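Serpin-ZX (Arabidopsis thaliana, PDB 3LE2) inhibits target proteases such as metacaspase-9 and RD21A, binding metacaspase-9 covalently after its own reactive center loop is cleaved, and limits RD21A-promoted programmed cell death. Local coordinates at residues N18-V27 against F286-L297; T165-Y174 against L322-C332. All coordinates share one frame; numbering follows the deposited sequence. Where two conformers were deposited one is given.

Interaction 1: residues N18-V27 against F286-L297; sequences NLAKHVITTV and FGFDASNVLKGL
Val-23 O is gripped twice by Thr-26 where helix 5-25 ends: OG1 of Thr-26 donates to Val-23 O over 2.7 Å, in the carbonyl plane and on a lone pair, and the backbone N of Thr-26 adds a second bond. Because OG1 sits between the backbone N and carbonyl carbon of Thr-26 (chi1 73°), the methyl CG2 is turned onto Val-293, meeting its CG1 at 3.8 Å. The other branch of Val-293 points to Leu-19, about two helical turns before Thr-26, and its CG2 lies 3.4 Å from CD1 of Leu-19, a tight carbon pair. Leu-297, just past helix 291-296, spreads its two methyls over three neighbours. Its CD2 stands over the centre of one face of the His-22 ring, 3.5 Å from the centroid and 12° off the normal, a CH-pi contact, with the amide end of Asn-18 alongside. The side chains of Leu-297 and Leu-19 cross at about a right angle, CD1 to CD1 3.7 Å.

Val-23 straddles two phenylalanines: CG1 goes to Phe-286, while CG2 reaches CE2 of Phe-288 at 3.9 Å. Val-27 CG1 approaches Phe-286 at the ring edge near its plane, 3.9 Å from CE1. No hydrogen bond spans the two segments; van der Waals packing, mostly of side chains, joins them, and the helix axes cross at 122° and come within 9.5 Å. Asp-289 caps the second helix. Its OD1 takes both N and OG of Ser-291 from the same face of the carboxylate, and also binds Ile-327 N. Together these contacts seat the N-terminal helix, helix A of the serpin fold, against helix 291-296 and the strand that leads into it, s6A of the central sheet.

Interaction 2: residues T165-Y174 against L322-C332; sequences TKLIFANALY and LCVSNIFHKAC
The rings of this strand pair meet the opposite segment at their edges or obliquely. Phe-169 has Val-324 in its plane at one edge, with CG1 of the valine 3.9 Å from CD2 of the ring, and on the other face of the sheet the edge of Phe-328 faces the CG2 methyl of Ile-168 in the conformer described. His-329 receives Asn-171 OD1 at its edge, ND1 to OD1 3.4 Å, a weak and bent bond. The two side chains run side by side in the same direction, both with CG anti to the backbone N (chi1 -177° for Asn-171), and their amide and ring planes are 40° apart. Stronger partners lie beyond the pair: NE2 of His-329 bonds to Ser-36 N, and ND2 of Asn-171 to Asn-98 OD1. In one of its two conformers, Cys-332 brings SG obliquely to the Tyr-174 ring.

Backbone bonds run in parallel register from Phe-169 to Leu-173, with Phe-328 N to Phe-169 O and Asn-171 N to Phe-328 O both 2.8 Å. At the start of the pair Ser-325 takes over. Its OG accepts from both Lys-166 N and Leu-167 N, the latter almost straight at 179° and 3.0 Å, while its own N donates to Leu-167 O at 2.7 Å. Helix 37-49 packs behind Phe-169, Asn-171 and Leu-173, and helix 129-147 covers Ile-168 and Ala-170. This closed pairing of s3A with s5A, with Asn-171 and His-329 placed as in the serpin shutter region, is characteristic of the native, stressed serpin: inhibitory serpins part these strands to admit the cleaved reactive center loop.

How the interactions relate
The segments alternate along the chain: 18-27, 165-174, 286-297, then 322-332. Interaction 1 therefore crosses interaction 2 in sequence, and their centres are about 13 Å apart. They adjoin where strand 277-289 runs antiparallel beside strand 326-335, with probable hydrogen bonds from Phe-286 N to Ala-331 O (2.8 Å) and from Ala-290 N to Ile-327 O. The order across the sheet is 167-176, 326-335, 277-289, and the N-terminal helix rests on the last of these. Interaction 2 is the seam at which serpins insert their loop. Interaction 1 packs the N-terminal helix and helix 291-296 beside strand 277-289, next to strand 326-335, one side of that seam.

Interaction 1: residues N18-V27 against F286-L297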
loop_
_atom_site.group_PDB
_atom_site.type_symbol
_atom_site.label_atom_id
_atom_site.label_comp_id
_atom_site.label_asym_id
_atom_site.label_seq_id
_atom_site.Cartn_x
_atom_site.Cartn_y
_atom_site.Cartn_z
ATOM N N ASN A 18 -4.666 -5.148 -9.716
ATOM C CA ASN A 18 -3.986 -5.982 -10.696
ATOM C C ASN A 18 -2.469 -5.980 -10.442
ATOM O O ASN A 18 -1.805 -7.007 -10.543
ATOM C CB ASN A 18 -4.324 -5.524 -12.122
ATOM C CG ASN A 18 -3.925 -6.543 -13.171
ATOM O OD1 ASN A 18 -3.791 -7.738 -12.886
ATOM N ND2 ASN A 18 -3.722 -6.079 -14.388
ATOM N N LEU A 19 -1.926 -4.818 -10.102
ATOM C CA LEU A 19 -0.538 -4.742 -9.663
ATOM C C LEU A 19 -0.322 -5.710 -8.496
ATOM O O LEU A 19 0.610 -6.514 -8.518
ATOM C CB LEU A 19 -0.159 -3.302 -9.285
ATOM C CG LEU A 19 1.214 -3.099 -8.620
ATOM C CD1 LEU A 19 2.318 -3.612 -9.499
ATOM C CD2 LEU A 19 1.446 -1.630 -8.272
ATOM N N ALA A 20 -1.201 -5.668 -7.497
ATOM C CA ALA A 20 -1.092 -6.603 -6.370
ATOM C C ALA A 20 -1.110 -8.061 -6.833
ATOM O O ALA A 20 -0.402 -8.903 -6.289
ATOM C CB ALA A 20 -2.190 -6.351 -5.347
ATOM N N LYS A 21 -1.933 -8.358 -7.834
ATOM C CA LYS A 21 -2.000 -9.704 -8.400
ATOM C C LYS A 21 -0.646 -10.085 -8.973
ATOM O O LYS A 21 -0.127 -11.169 -8.699
ATOM C CB LYS A 21 -3.075 -9.782 -9.492
ATOM C CG LYS A 21 -3.220 -11.147 -10.185
ATOM C CD LYS A 21 -3.883 -12.194 -9.292
ATOM C CE LYS A 21 -4.156 -13.489 -10.057
ATOM N NZ LYS A 21 -4.819 -14.551 -9.235
ATOM N N HIS A 22 -0.070 -9.192 -9.770
ATOM C CA HIS A 22 1.237 -9.460 -10.376
ATOM C C HIS A 22 2.361 -9.583 -9.347
ATOM O O HIS A 22 3.252 -10.393 -9.522
ATOM C CB HIS A 22 1.591 -8.409 -11.427
ATOM C CG HIS A 22 0.770 -8.508 -12.676
ATOM N ND1 HIS A 22 1.332 -8.553 -13.935
ATOM C CD2 HIS A 22 -0.571 -8.576 -12.860
ATOM C CE1 HIS A 22 0.371 -8.638 -14.841
ATOM N NE2 HIS A 22 -0.794 -8.656 -14.215
ATOM N N VAL A 23 2.335 -8.774 -8.292
ATOM C CA VAL A 23 3.331 -8.917 -7.233
ATOM C C VAL A 23 3.209 -10.292 -6.582
ATOM O O VAL A 23 4.196 -11.008 -6.426
ATOM C CB VAL A 23 3.199 -7.845 -6.149
ATOM C CG1 VAL A 23 4.121 -8.174 -4.965
ATOM C CG2 VAL A 23 3.484 -6.457 -6.720
ATOM N N ILE A 24 1.990 -10.671 -6.226
ATOM C CA ILE A 24 1.757 -11.979 -5.636
ATOM C C ILE A 24 2.258 -13.115 -6.525
ATOM O O ILE A 24 2.689 -14.156 -6.031
ATOM C CB ILE A 24 0.267 -12.167 -5.279
ATOM C CG1 ILE A 24 -0.111 -11.170 -4.179
ATOM C CG2 ILE A 24 -0.012 -13.600 -4.814
ATOM C CD1 ILE A 24 -1.601 -10.990 -3.973
ATOM N N THR A 25 2.206 -12.922 -7.836
ATOM C CA THR A 25 2.660 -13.954 -8.768
ATOM C C THR A 25 4.166 -14.209 -8.626
ATOM O O THR A 25 4.631 -15.314 -8.862
ATOM C CB THR A 25 2.303 -13.601 -10.235
ATOM O OG1 THR A 25 0.888 -13.698 -10.415
ATOM C CG2 THR A 25 2.965 -14.554 -11.203
ATOM N N THR A 26 4.905 -13.186 -8.204
ATOM C CA THR A 26 6.364 -13.260 -8.093
ATOM C C THR A 26 6.869 -13.808 -6.754
ATOM O O THR A 26 8.073 -13.957 -6.565
ATOM C CB THR A 26 7.034 -11.865 -8.289
ATOM O OG1 THR A 26 6.787 -11.057 -7.137
ATOM C CG2 THR A 26 6.500 -11.142 -9.540
ATOM N N VAL A 27 5.973 -14.073 -5.805
ATOM C CA VAL A 27 6.430 -14.617 -4.528
ATOM C C VAL A 27 5.963 -16.056 -4.368
ATOM O O VAL A 27 5.128 -16.530 -5.139
ATOM C CB VAL A 27 6.013 -13.748 -3.320
ATOM C CG1 VAL A 27 6.593 -12.340 -3.455
ATOM C CG2 VAL A 27 4.496 -13.717 -3.162
ATOM N N PHE A 286 7.551 -6.097 3.949
ATOM C CA PHE A 286 7.675 -6.645 2.616
ATOM C C PHE A 286 8.310 -5.606 1.717
ATOM O O PHE A 286 7.981 -4.424 1.786
ATOM C CB PHE A 286 6.310 -7.090 2.067
ATOM C CG PHE A 286 6.387 -7.684 0.694
ATOM C CD1 PHE A 286 6.608 -9.037 0.526
ATOM C CD2 PHE A 286 6.276 -6.875 -0.434
ATOM C CE1 PHE A 286 6.708 -9.578 -0.741
ATOM C CE2 PHE A 286 6.373 -7.404 -1.701
ATOM C CZ PHE A 286 6.583 -8.757 -1.863
ATOM N N GLY A 287 9.242 -6.045 0.890
ATOM C CA GLY A 287 9.951 -5.128 0.029
ATOM C C GLY A 287 10.180 -5.754 -1.324
ATOM O O GLY A 287 10.306 -6.986 -1.462
ATOM N N PHE A 288 10.239 -4.907 -2.341
ATOM C CA PHE A 288 10.486 -5.410 -3.672
ATOM C C PHE A 288 10.931 -4.290 -4.574
ATOM O O PHE A 288 10.757 -3.107 -4.254
ATOM C CB PHE A 288 9.251 -6.152 -4.217
ATOM C CG PHE A 288 8.091 -5.254 -4.600
ATOM C CD1 PHE A 288 7.313 -4.630 -3.634
ATOM C CD2 PHE A 288 7.764 -5.059 -5.936
ATOM C CE1 PHE A 288 6.232 -3.812 -3.991
ATOM C CE2 PHE A 288 6.691 -4.246 -6.303
ATOM C CZ PHE A 288 5.926 -3.616 -5.328
ATOM N N ASP A 289 11.545 -4.674 -5.683
ATOM C CA ASP A 289 11.863 -3.751 -6.759
ATOM C C ASP A 289 10.688 -3.788 -7.735
ATOM O O ASP A 289 10.454 -4.803 -8.394
ATOM C CB ASP A 289 13.153 -4.200 -7.449
ATOM C CG ASP A 289 13.548 -3.291 -8.608
ATOM O OD1 ASP A 289 12.740 -2.416 -9.003
ATOM O OD2 ASP A 289 14.676 -3.459 -9.124
ATOM N N ALA A 290 9.941 -2.695 -7.825
ATOM C CA ALA A 290 8.702 -2.686 -8.622
ATOM C C ALA A 290 8.937 -2.803 -10.123
ATOM O O ALA A 290 8.000 -3.026 -10.879
ATOM C CB ALA A 290 7.884 -1.426 -8.330
ATOM N N SER A 291 10.186 -2.638 -10.548
ATOM C CA SER A 291 10.477 -2.426 -11.963
ATOM C C SER A 291 9.955 -3.565 -12.848
ATOM O O SER A 291 9.312 -3.322 -13.874
ATOM C CB SER A 291 11.974 -2.154 -12.189
ATOM O OG SER A 291 12.738 -3.313 -11.962
ATOM N N ASN A 292 10.193 -4.801 -12.429
ATOM C CA ASN A 292 9.741 -5.953 -13.201
ATOM C C ASN A 292 8.224 -6.175 -13.259
ATOM O O ASN A 292 7.692 -6.420 -14.339
ATOM C CB ASN A 292 10.459 -7.232 -12.761
ATOM C CG ASN A 292 11.880 -7.347 -13.338
ATOM O OD1 ASN A 292 12.316 -6.530 -14.165
ATOM N ND2 ASN A 292 12.604 -8.373 -12.898
ATOM N N VAL A 293 7.515 -6.099 -12.132
ATOM C CA VAL A 293 6.072 -6.320 -12.209
ATOM C C VAL A 293 5.416 -5.244 -13.048
ATOM O O VAL A 293 4.447 -5.520 -13.743
ATOM C CB VAL A 293 5.328 -6.372 -10.847
ATOM C CG1 VAL A 293 5.884 -7.458 -9.967
ATOM C CG2 VAL A 293 5.357 -5.025 -10.167
ATOM N N LEU A 294 5.939 -4.021 -12.976
ATOM C CA LEU A 294 5.377 -2.928 -13.752
ATOM C C LEU A 294 5.565 -3.173 -15.247
ATOM O O LEU A 294 4.623 -3.008 -16.016
ATOM C CB LEU A 294 5.961 -1.587 -13.340
ATOM C CG LEU A 294 5.431 -1.021 -12.025
ATOM C CD1 LEU A 294 6.309 0.141 -11.606
ATOM C CD2 LEU A 294 3.970 -0.587 -12.139
ATOM N N LYS A 295 6.771 -3.573 -15.652
ATOM C CA LYS A 295 7.006 -3.990 -17.034
ATOM C C LYS A 295 5.998 -5.060 -17.441
ATOM O O LYS A 295 5.460 -5.042 -18.550
ATOM C CB LYS A 295 8.442 -4.494 -17.216
ATOM C CG LYS A 295 9.435 -3.366 -17.406
ATOM C CD LYS A 295 10.832 -3.743 -16.983
ATOM C CE LYS A 295 11.419 -4.806 -17.861
ATOM N NZ LYS A 295 12.857 -4.980 -17.508
ATOM N N GLY A 296 5.733 -5.978 -16.520
ATOM C CA GLY A 296 4.736 -7.012 -16.727
ATOM C C GLY A 296 3.353 -6.480 -17.050
ATOM O O GLY A 296 2.654 -7.052 -17.879
ATOM N N LEU A 297 2.947 -5.396 -16.390
ATOM C CA LEU A 297 1.656 -4.754 -16.673
ATOM C C LEU A 297 1.733 -3.855 -17.896
ATOM O O LEU A 297 0.815 -3.074 -18.155
ATOM C CB LEU A 297 1.186 -3.917 -15.481
ATOM C CG LEU A 297 0.876 -4.707 -14.214
ATOM C CD1 LEU A 297 1.127 -3.866 -12.981
ATOM C CD2 LEU A 297 -0.555 -5.206 -14.271
#

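Interaction 2: residues T165-Y174 against L322-C332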
loop_
_atom_site.group_PDB
_atom_site.type_symbol
_atom_site.label_atom_id
_atom_site.label_comp_id
_atom_site.label_asym_id
_atom_site.label_seq_id
_atom_site.Cartn_x
_atom_site.Cartn_y
_atom_site.Cartn_z
ATOM N N THR A 165 24.375 0.391 -12.227
ATOM C CA THR A 165 23.189 1.114 -11.773
ATOM C C THR A 165 23.290 2.592 -12.119
ATOM O O THR A 165 24.294 3.232 -11.833
ATOM C CB THR A 165 22.977 0.965 -10.261
ATOM O OG1 THR A 165 22.661 -0.398 -9.959
ATOM C CG2 THR A 165 21.844 1.846 -9.808
ATOM N N LYS A 166 22.246 3.125 -12.743
ATOM C CA LYS A 166 22.262 4.515 -13.191
ATOM C C LYS A 166 21.257 5.367 -12.454
ATOM O O LYS A 166 21.590 6.464 -12.012
ATOM C CB LYS A 166 22.016 4.604 -14.697
ATOM C CG LYS A 166 23.106 3.925 -15.531
ATOM C CD LYS A 166 24.481 4.566 -15.290
ATOM C CE LYS A 166 25.570 3.839 -16.066
ATOM N NZ LYS A 166 26.947 4.229 -15.617
ATOM N N LEU A 167 20.028 4.863 -12.322
ATOM C CA LEU A 167 18.947 5.633 -11.706
ATOM C C LEU A 167 18.011 4.762 -10.884
ATOM O O LEU A 167 17.404 3.821 -11.399
ATOM C CB LEU A 167 18.142 6.394 -12.770
ATOM C CG LEU A 167 16.928 7.182 -12.287
ATOM C CD1 LEU A 167 17.301 8.341 -11.373
ATOM C CD2 LEU A 167 16.151 7.681 -13.481
ATOM N N ILE A 168 17.894 5.082 -9.601
ATOM C CA ILE A 168 17.015 4.335 -8.709
ATOM C C ILE A 168 16.073 5.235 -7.915
ATOM O O ILE A 168 16.353 6.417 -7.680
ATOM C CB ILE A 168 17.814 3.476 -7.705
ATOM C CG1 ILE A 168 18.581 4.378 -6.731
ATOM C CG2 ILE A 168 18.727 2.505 -8.444
ATOM C CD1 ILE A 168 19.250 3.641 -5.588
ATOM N N PHE A 169 14.953 4.661 -7.501
ATOM C CA PHE A 169 14.061 5.332 -6.587
ATOM C C PHE A 169 13.928 4.465 -5.346
ATOM O O PHE A 169 13.861 3.242 -5.436
ATOM C CB PHE A 169 12.716 5.577 -7.253
ATOM C CG PHE A 169 12.791 6.573 -8.365
ATOM C CD1 PHE A 169 12.654 7.933 -8.108
ATOM C CD2 PHE A 169 13.040 6.161 -9.663
ATOM C CE1 PHE A 169 12.741 8.852 -9.134
ATOM C CE2 PHE A 169 13.128 7.075 -10.685
ATOM C CZ PHE A 169 12.979 8.421 -10.424
ATOM N N ALA A 170 13.933 5.087 -4.181
ATOM C CA ALA A 170 13.757 4.328 -2.964
ATOM C C ALA A 170 12.586 4.933 -2.241
ATOM O O ALA A 170 12.557 6.139 -1.998
ATOM C CB ALA A 170 15.017 4.358 -2.097
ATOM N N ASN A 171 11.611 4.092 -1.921
ATOM C CA ASN A 171 10.378 4.568 -1.329
ATOM C C ASN A 171 9.914 3.639 -0.216
ATOM O O ASN A 171 9.997 2.415 -0.332
ATOM C CB ASN A 171 9.302 4.725 -2.410
ATOM C CG ASN A 171 8.008 5.282 -1.859
ATOM O OD1 ASN A 171 7.364 4.653 -1.020
ATOM N ND2 ASN A 171 7.619 6.470 -2.323
ATOM N N ALA A 172 9.437 4.222 0.875
ATOM C CA ALA A 172 8.951 3.421 1.990
ATOM C C ALA A 172 7.758 4.105 2.638
ATOM O O ALA A 172 7.674 5.326 2.672
ATOM C CB ALA A 172 10.064 3.192 3.009
ATOM N N LEU A 173 6.824 3.314 3.141
ATOM C CA LEU A 173 5.701 3.867 3.877
ATOM C C LEU A 173 5.515 3.056 5.147
ATOM O O LEU A 173 5.266 1.848 5.091
ATOM C CB LEU A 173 4.406 3.870 3.035
ATOM C CG LEU A 173 3.164 4.505 3.688
ATOM C CD1 LEU A 173 3.378 5.991 3.963
ATOM C CD2 LEU A 173 1.868 4.310 2.880
ATOM N N TYR A 174 5.659 3.722 6.289
ATOM C CA TYR A 174 5.337 3.114 7.575
ATOM C C TYR A 174 3.988 3.632 8.063
ATOM O O TYR A 174 3.697 4.824 7.981
ATOM C CB TYR A 174 6.440 3.380 8.614
ATOM C CG TYR A 174 6.121 2.891 10.014
ATOM C CD1 TYR A 174 6.473 1.606 10.415
ATOM C CD2 TYR A 174 5.468 3.712 10.941
ATOM C CE1 TYR A 174 6.199 1.139 11.705
ATOM C CE2 TYR A 174 5.181 3.253 12.240
ATOM C CZ TYR A 174 5.555 1.961 12.608
ATOM O OH TYR A 174 5.288 1.471 13.868
ATOM N N LEU A 322 18.771 7.068 -21.153
ATOM C CA LEU A 322 18.679 7.041 -19.697
ATOM C C LEU A 322 17.332 6.489 -19.297
ATOM O O LEU A 322 16.296 6.972 -19.755
ATOM C CB LEU A 322 18.812 8.437 -19.097
ATOM C CG LEU A 322 18.397 8.418 -17.625
ATOM C CD1 LEU A 322 19.377 7.566 -16.834
ATOM C CD2 LEU A 322 18.291 9.813 -17.038
ATOM N N CYS A 323 17.338 5.486 -18.437
ATOM C CA CYS A 323 16.088 4.944 -17.952
ATOM C C CYS A 323 16.199 4.602 -16.477
ATOM O O CYS A 323 17.274 4.687 -15.894
ATOM C CB CYS A 323 15.705 3.713 -18.766
ATOM S SG CYS A 323 16.880 2.364 -18.657
ATOM N N VAL A 324 15.080 4.214 -15.880
ATOM C CA VAL A 324 15.062 3.824 -14.479
ATOM C C VAL A 324 15.636 2.420 -14.317
ATOM O O VAL A 324 15.216 1.480 -15.001
ATOM C CB VAL A 324 13.629 3.847 -13.924
ATOM C CG1 VAL A 324 13.615 3.438 -12.451
ATOM C CG2 VAL A 324 13.007 5.227 -14.124
ATOM N N SER A 325 16.604 2.286 -13.416
ATOM C CA SER A 325 17.225 0.997 -13.129
ATOM C C SER A 325 16.355 0.179 -12.168
ATOM O O SER A 325 16.129 -1.020 -12.372
ATOM C CB SER A 325 18.620 1.202 -12.520
ATOM O OG SER A 325 19.418 2.079 -13.306
ATOM N N ASN A 326 15.873 0.835 -11.117
ATOM C CA ASN A 326 15.132 0.148 -10.075
ATOM C C ASN A 326 14.167 1.085 -9.396
ATOM O O ASN A 326 14.404 2.300 -9.289
ATOM C CB ASN A 326 16.059 -0.381 -8.971
ATOM C CG ASN A 326 17.326 -1.023 -9.500
ATOM O OD1 ASN A 326 18.274 -0.336 -9.889
ATOM N ND2 ASN A 326 17.365 -2.348 -9.477
ATOM N N ILE A 327 13.089 0.499 -8.896
ATOM C CA ILE A 327 12.194 1.207 -8.000
ATOM C C ILE A 327 12.039 0.353 -6.755
ATOM O O ILE A 327 11.252 -0.598 -6.725
ATOM C CB ILE A 327 10.826 1.500 -8.639
ATOM C CG1 ILE A 327 11.002 2.358 -9.900
ATOM C CG2 ILE A 327 9.900 2.186 -7.632
ATOM C CD1 ILE A 327 9.726 2.459 -10.750
ATOM N N PHE A 328 12.815 0.708 -5.734
ATOM C CA PHE A 328 12.845 -0.027 -4.469
ATOM C C PHE A 328 11.747 0.439 -3.519
ATOM O O PHE A 328 11.669 1.625 -3.178
ATOM C CB PHE A 328 14.221 0.120 -3.810
ATOM C CG PHE A 328 15.344 -0.507 -4.601
ATOM C CD1 PHE A 328 16.287 0.285 -5.252
ATOM C CD2 PHE A 328 15.454 -1.897 -4.696
ATOM C CE1 PHE A 328 17.349 -0.299 -5.975
ATOM C CE2 PHE A 328 16.495 -2.486 -5.422
ATOM C CZ PHE A 328 17.444 -1.684 -6.063
ATOM N N HIS A 329 10.894 -0.492 -3.098
ATOM C CA HIS A 329 9.782 -0.157 -2.210
ATOM C C HIS A 329 9.730 -1.057 -0.984
ATOM O O HIS A 329 9.929 -2.270 -1.067
ATOM C CB HIS A 329 8.436 -0.224 -2.957
ATOM C CG HIS A 329 7.245 0.056 -2.089
ATOM N ND1 HIS A 329 6.976 1.308 -1.572
ATOM C CD2 HIS A 329 6.243 -0.751 -1.657
ATOM C CE1 HIS A 329 5.871 1.255 -0.848
ATOM N NE2 HIS A 329 5.403 0.020 -0.887
ATOM N N LYS A 330 9.443 -0.448 0.155
ATOM C CA LYS A 330 9.293 -1.196 1.381
ATOM C C LYS A 330 8.080 -0.708 2.167
ATOM O O LYS A 330 7.816 0.501 2.257
ATOM C CB LYS A 330 10.556 -1.077 2.239
ATOM C CG LYS A 330 10.510 -1.871 3.559
ATOM C CD LYS A 330 11.067 -3.282 3.408
ATOM C CE LYS A 330 11.934 -3.651 4.604
ATOM N NZ LYS A 330 12.833 -4.803 4.331
ATOM N N ALA A 331 7.369 -1.671 2.745
ATOM C CA ALA A 331 6.188 -1.428 3.530
ATOM C C ALA A 331 6.154 -2.437 4.668
ATOM O O ALA A 331 6.767 -3.501 4.585
ATOM C CB ALA A 331 4.965 -1.598 2.650
ATOM N N CYS A 332 5.437 -2.115 5.737
ATOM C CA CYS A 332 5.214 -3.097 6.796
ATOM C C CYS A 332 3.799 -2.945 7.347
ATOM O O CYS A 332 3.183 -1.890 7.215
ATOM C CB CYS A 332 6.232 -2.934 7.923
ATOM S SG CYS A 332 6.008 -1.393 8.792
HETATM O O HOH W 1 20.342 -1.672 -10.440
HETATM O O HOH W 2 3.938 0.435 7.731
#